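Local coordinates for protein macrolide 2'-phosphotransferase MphH (Brachybacterium faecium, PDB 5UXD) that binds the macrolide azithromycin and probably inactivates such antibiotics by transferring a phosphate group from a guanine nucleotide to their 2'-hydroxyl, at residues A[68-81]-A[210-222]. Sequence-based numbering, arbitrary orientation.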
loop_
_atom_site.group_PDB
_atom_site.type_symbol
_atom_site.label_atom_id
_atom_site.label_comp_id
_atom_site.label_asym_id
_atom_site.label_seq_id
_atom_site.Cartn_x
_atom_site.Cartn_y
_atom_site.Cartn_z
ATOM N N LEU A 68 -11.595 -8.125 0.946
ATOM C CA LEU A 68 -10.246 -8.539 1.308
ATOM C C LEU A 68 -10.028 -8.451 2.815
ATOM O O LEU A 68 -9.526 -9.394 3.437
ATOM C CB LEU A 68 -9.234 -7.687 0.556
ATOM C CG LEU A 68 -7.804 -8.034 0.918
ATOM C CD1 LEU A 68 -7.473 -9.405 0.376
ATOM C CD2 LEU A 68 -6.923 -6.983 0.336
ATOM N N LEU A 69 -10.416 -7.324 3.422
ATOM C CA LEU A 69 -10.225 -7.145 4.859
ATOM C C LEU A 69 -10.980 -8.200 5.662
ATOM O O LEU A 69 -10.480 -8.697 6.679
ATOM C CB LEU A 69 -10.673 -5.741 5.273
ATOM C CG LEU A 69 -9.780 -4.584 4.826
ATOM C CD1 LEU A 69 -10.449 -3.236 5.129
ATOM C CD2 LEU A 69 -8.431 -4.703 5.517
ATOM N N ALA A 70 -12.194 -8.544 5.229
ATOM C CA ALA A 70 -12.986 -9.526 5.966
ATOM C C ALA A 70 -12.321 -10.897 5.968
ATOM O O ALA A 70 -12.269 -11.569 7.006
ATOM C CB ALA A 70 -14.388 -9.618 5.370
ATOM N N MET A 71 -11.808 -11.338 4.831
ATOM C CA MET A 71 -11.187 -12.651 4.778
ATOM C C MET A 71 -9.787 -12.706 5.352
ATOM O O MET A 71 -9.330 -13.763 5.751
ATOM C CB MET A 71 -11.112 -13.162 3.334
ATOM C CG MET A 71 -10.093 -12.450 2.461
ATOM S SD MET A 71 -8.488 -13.275 2.267
ATOM C CE MET A 71 -8.772 -14.791 3.148
ATOM N N LEU A 72 -9.132 -11.559 5.440
ATOM C CA LEU A 72 -7.720 -11.534 5.815
ATOM C C LEU A 72 -7.515 -11.456 7.324
ATOM O O LEU A 72 -6.601 -12.096 7.854
ATOM C CB LEU A 72 -7.028 -10.359 5.120
ATOM C CG LEU A 72 -5.561 -10.052 5.381
ATOM C CD1 LEU A 72 -4.687 -11.259 5.046
ATOM C CD2 LEU A 72 -5.177 -8.833 4.548
ATOM N N ALA A 73 -8.371 -10.714 8.023
ATOM C CA ALA A 73 -8.173 -10.470 9.452
ATOM C C ALA A 73 -7.946 -11.729 10.292
ATOM O O ALA A 73 -7.052 -11.700 11.155
ATOM C CB ALA A 73 -9.367 -9.669 9.993
ATOM N N PRO A 74 -8.681 -12.835 10.115
ATOM C CA PRO A 74 -8.401 -14.029 10.936
ATOM C C PRO A 74 -7.020 -14.623 10.726
ATOM O O PRO A 74 -6.561 -15.384 11.588
ATOM C CB PRO A 74 -9.491 -15.020 10.503
ATOM C CG PRO A 74 -10.560 -14.189 9.922
ATOM C CD PRO A 74 -9.872 -13.037 9.271
ATOM N N HIS A 75 -6.342 -14.310 9.624
ATOM C CA HIS A 75 -5.091 -14.972 9.264
ATOM C C HIS A 75 -3.847 -14.162 9.596
ATOM O O HIS A 75 -2.733 -14.647 9.374
ATOM C CB HIS A 75 -5.100 -15.315 7.770
ATOM C CG HIS A 75 -6.210 -16.235 7.380
ATOM N ND1 HIS A 75 -7.225 -15.858 6.529
ATOM C CD2 HIS A 75 -6.484 -17.507 7.754
ATOM C CE1 HIS A 75 -8.069 -16.864 6.382
ATOM N NE2 HIS A 75 -7.643 -17.876 7.114
ATOM N N LEU A 76 -4.001 -12.956 10.132
ATOM C CA LEU A 76 -2.869 -12.119 10.505
ATOM C C LEU A 76 -2.904 -11.834 12.000
ATOM O O LEU A 76 -3.962 -11.525 12.557
ATOM C CB LEU A 76 -2.869 -10.784 9.755
ATOM C CG LEU A 76 -2.742 -10.720 8.237
ATOM C CD1 LEU A 76 -2.472 -9.272 7.828
ATOM C CD2 LEU A 76 -1.637 -11.637 7.730
ATOM N N ASP A 77 -1.737 -11.903 12.637
ATOM C CA ASP A 77 -1.667 -11.546 14.047
ATOM C C ASP A 77 -1.773 -10.040 14.245
ATOM O O ASP A 77 -2.395 -9.583 15.211
ATOM C CB ASP A 77 -0.386 -12.094 14.665
ATOM C CG ASP A 77 -0.376 -13.603 14.714
ATOM O OD1 ASP A 77 -1.433 -14.207 14.429
ATOM O OD2 ASP A 77 0.683 -14.183 15.025
ATOM N N VAL A 78 -1.199 -9.248 13.335
ATOM C CA VAL A 78 -1.354 -7.804 13.442
ATOM C C VAL A 78 -2.751 -7.415 12.974
ATOM O O VAL A 78 -3.461 -8.190 12.323
ATOM C CB VAL A 78 -0.269 -7.039 12.661
ATOM C CG1 VAL A 78 1.112 -7.406 13.175
ATOM C CG2 VAL A 78 -0.380 -7.314 11.176
ATOM N N ALA A 79 -3.153 -6.198 13.326
ATOM C CA ALA A 79 -4.512 -5.738 13.101
ATOM C C ALA A 79 -4.683 -5.133 11.711
ATOM O O ALA A 79 -3.753 -4.559 11.143
ATOM C CB ALA A 79 -4.895 -4.701 14.157
ATOM N N VAL A 80 -5.894 -5.261 11.174
ATOM C CA VAL A 80 -6.312 -4.529 9.980
ATOM C C VAL A 80 -7.665 -3.903 10.282
ATOM O O VAL A 80 -8.358 -4.318 11.225
ATOM C CB VAL A 80 -6.393 -5.445 8.732
ATOM C CG1 VAL A 80 -5.025 -6.049 8.387
ATOM C CG2 VAL A 80 -7.465 -6.525 8.923
ATOM N N PRO A 81 -8.082 -2.911 9.494
ATOM C CA PRO A 81 -9.387 -2.283 9.748
ATOM C C PRO A 81 -10.535 -3.283 9.761
ATOM O O PRO A 81 -10.585 -4.218 8.958
ATOM C CB PRO A 81 -9.521 -1.288 8.598
ATOM C CG PRO A 81 -8.100 -0.876 8.332
ATOM C CD PRO A 81 -7.274 -2.131 8.538
ATOM N N ARG A 210 7.758 -2.316 16.532
ATOM C CA ARG A 210 7.127 -3.488 15.946
ATOM C C ARG A 210 5.840 -3.074 15.252
ATOM O O ARG A 210 5.138 -2.170 15.716
ATOM C CB ARG A 210 6.823 -4.553 17.007
ATOM C CG ARG A 210 8.071 -5.141 17.638
ATOM C CD ARG A 210 7.777 -6.308 18.559
ATOM N NE ARG A 210 9.009 -6.769 19.191
ATOM C CZ ARG A 210 9.511 -6.247 20.307
ATOM N NH1 ARG A 210 8.879 -5.253 20.921
ATOM N NH2 ARG A 210 10.645 -6.717 20.810
ATOM N N ILE A 211 5.540 -3.739 14.141
ATOM C CA ILE A 211 4.296 -3.489 13.427
ATOM C C ILE A 211 3.145 -4.075 14.226
ATOM O O ILE A 211 3.170 -5.251 14.614
ATOM C CB ILE A 211 4.350 -4.097 12.019
ATOM C CG1 ILE A 211 5.445 -3.435 11.186
ATOM C CG2 ILE A 211 2.997 -3.977 11.322
ATOM C CD1 ILE A 211 5.673 -4.140 9.847
ATOM N N THR A 212 2.136 -3.252 14.489
ATOM C CA THR A 212 0.936 -3.713 15.163
ATOM C C THR A 212 -0.312 -3.613 14.301
ATOM O O THR A 212 -1.354 -4.151 14.693
ATOM C CB THR A 212 0.703 -2.928 16.459
ATOM O OG1 THR A 212 0.592 -1.529 16.164
ATOM C CG2 THR A 212 1.864 -3.151 17.429
ATOM N N ALA A 213 -0.241 -2.951 13.150
ATOM C CA ALA A 213 -1.362 -2.905 12.221
ATOM C C ALA A 213 -0.838 -2.523 10.850
ATOM O O ALA A 213 0.167 -1.817 10.734
ATOM C CB ALA A 213 -2.435 -1.908 12.676
ATOM N N VAL A 214 -1.545 -2.974 9.816
ATOM C CA VAL A 214 -1.233 -2.627 8.439
ATOM C C VAL A 214 -2.494 -2.069 7.791
ATOM O O VAL A 214 -3.583 -2.647 7.924
ATOM C CB VAL A 214 -0.673 -3.835 7.660
ATOM C CG1 VAL A 214 -0.407 -3.469 6.204
ATOM C CG2 VAL A 214 0.621 -4.316 8.325
ATOM N N LEU A 215 -2.345 -0.933 7.119
ATOM C CA LEU A 215 -3.461 -0.162 6.594
ATOM C C LEU A 215 -3.388 -0.072 5.076
ATOM O O LEU A 215 -2.404 -0.477 4.447
ATOM C CB LEU A 215 -3.474 1.252 7.182
ATOM C CG LEU A 215 -3.036 1.416 8.635
ATOM C CD1 LEU A 215 -2.671 2.861 8.904
ATOM C CD2 LEU A 215 -4.142 0.953 9.570
ATOM N N ASP A 216 -4.459 0.490 4.503
ATOM C CA ASP A 216 -4.580 0.872 3.091
ATOM C C ASP A 216 -4.263 -0.303 2.165
ATOM O O ASP A 216 -3.232 -0.355 1.508
ATOM C CB ASP A 216 -3.688 2.089 2.784
ATOM C CG ASP A 216 -3.852 3.195 3.833
ATOM O OD1 ASP A 216 -4.980 3.624 4.132
ATOM O OD2 ASP A 216 -2.816 3.654 4.343
ATOM N N TRP A 217 -5.274 -1.165 2.072
ATOM C CA TRP A 217 -5.187 -2.423 1.339
ATOM C C TRP A 217 -5.722 -2.334 -0.092
ATOM O O TRP A 217 -6.040 -3.371 -0.691
ATOM C CB TRP A 217 -5.934 -3.512 2.119
ATOM C CG TRP A 217 -5.190 -3.927 3.360
ATOM C CD1 TRP A 217 -5.314 -3.392 4.611
ATOM C CD2 TRP A 217 -4.180 -4.933 3.451
ATOM N NE1 TRP A 217 -4.444 -4.015 5.478
ATOM C CE2 TRP A 217 -3.739 -4.965 4.791
ATOM C CE3 TRP A 217 -3.620 -5.823 2.539
ATOM C CZ2 TRP A 217 -2.764 -5.850 5.237
ATOM C CZ3 TRP A 217 -2.637 -6.692 2.977
ATOM C CH2 TRP A 217 -2.217 -6.701 4.313
ATOM N N THR A 218 -5.828 -1.130 -0.667
ATOM C CA THR A 218 -6.375 -1.042 -2.025
ATOM C C THR A 218 -5.411 -1.549 -3.100
ATOM O O THR A 218 -5.859 -1.856 -4.206
ATOM C CB THR A 218 -6.810 0.392 -2.357
ATOM O OG1 THR A 218 -5.734 1.312 -2.122
ATOM C CG2 THR A 218 -8.011 0.786 -1.499
ATOM N N THR A 219 -4.113 -1.653 -2.820
ATOM C CA THR A 219 -3.161 -2.112 -3.831
ATOM C C THR A 219 -2.936 -3.619 -3.799
ATOM O O THR A 219 -2.073 -4.123 -4.538
ATOM C CB THR A 219 -1.815 -1.383 -3.673
ATOM O OG1 THR A 219 -1.343 -1.498 -2.322
ATOM C CG2 THR A 219 -1.962 0.091 -4.004
ATOM N N ALA A 220 -3.675 -4.347 -2.964
ATOM C CA ALA A 220 -3.429 -5.775 -2.801
ATOM C C ALA A 220 -3.728 -6.529 -4.091
ATOM O O ALA A 220 -4.622 -6.162 -4.857
ATOM C CB ALA A 220 -4.282 -6.340 -1.671
ATOM N N ALA A 221 -2.964 -7.597 -4.312
ATOM C CA ALA A 221 -3.028 -8.403 -5.523
ATOM C C ALA A 221 -2.279 -9.702 -5.276
ATOM O O ALA A 221 -1.332 -9.737 -4.489
ATOM C CB ALA A 221 -2.415 -7.657 -6.715
ATOM N N VAL A 222 -2.697 -10.766 -5.953
ATOM C CA VAL A 222 -1.850 -11.961 -5.960
ATOM C C VAL A 222 -0.787 -11.792 -7.041
ATOM O O VAL A 222 -1.092 -11.467 -8.197
ATOM C CB VAL A 222 -2.683 -13.238 -6.168
ATOM C CG1 VAL A 222 -1.751 -14.448 -6.425
ATOM C CG2 VAL A 222 -3.565 -13.493 -4.954
#
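Ala-79 O accepts a hydrogen bond from Val-214 N at 3.0 Å, with a C=O...N angle of 176°, and Ala-213 CA adds a weaker CA-H...O contact to it at 3.1 Å. Ala-79 N returns a nearly straight bond to Thr-212 O, also 3.0 Å, approaching above the carbonyl plane. Together the two hydrogen bonds form a single parallel bridge on the outermost strand, 210-214, whose other edge pairs with strand 204-207 through a classic beta bulge at Thr-212 and Ala-213.

Beyond the bridge, Trp-217 illustrates how an indole can be fixed on several sides. Trp-217 NE1 donates to Val-214 O at 2.9 Å, which helps to fix the ring's rotation and satisfies a buried N-H. Leu-72, with CG anti to N (chi1 177°), lays CD2 over the six-membered ring of Trp-217, 3.7 Å from its centroid and 13° off the normal, in a CH-pi contact. Leu-69 CD2 reaches Trp-217 CD1 at 3.5 Å, while Val-80 CG1 lies 3.6 Å from Trp-217 NE1. Farther along, Leu-68 CD2 presses tightly on Ala-220 CB at 3.4 Å.

Trp-217 directly follows Asp-216, which binds magnesium in another structure of this enzyme, and its indole packs against helix 59-72 near that metal-binding position, consistent with the contact between the DFG phenylalanine and helix C in the related protein-kinase fold.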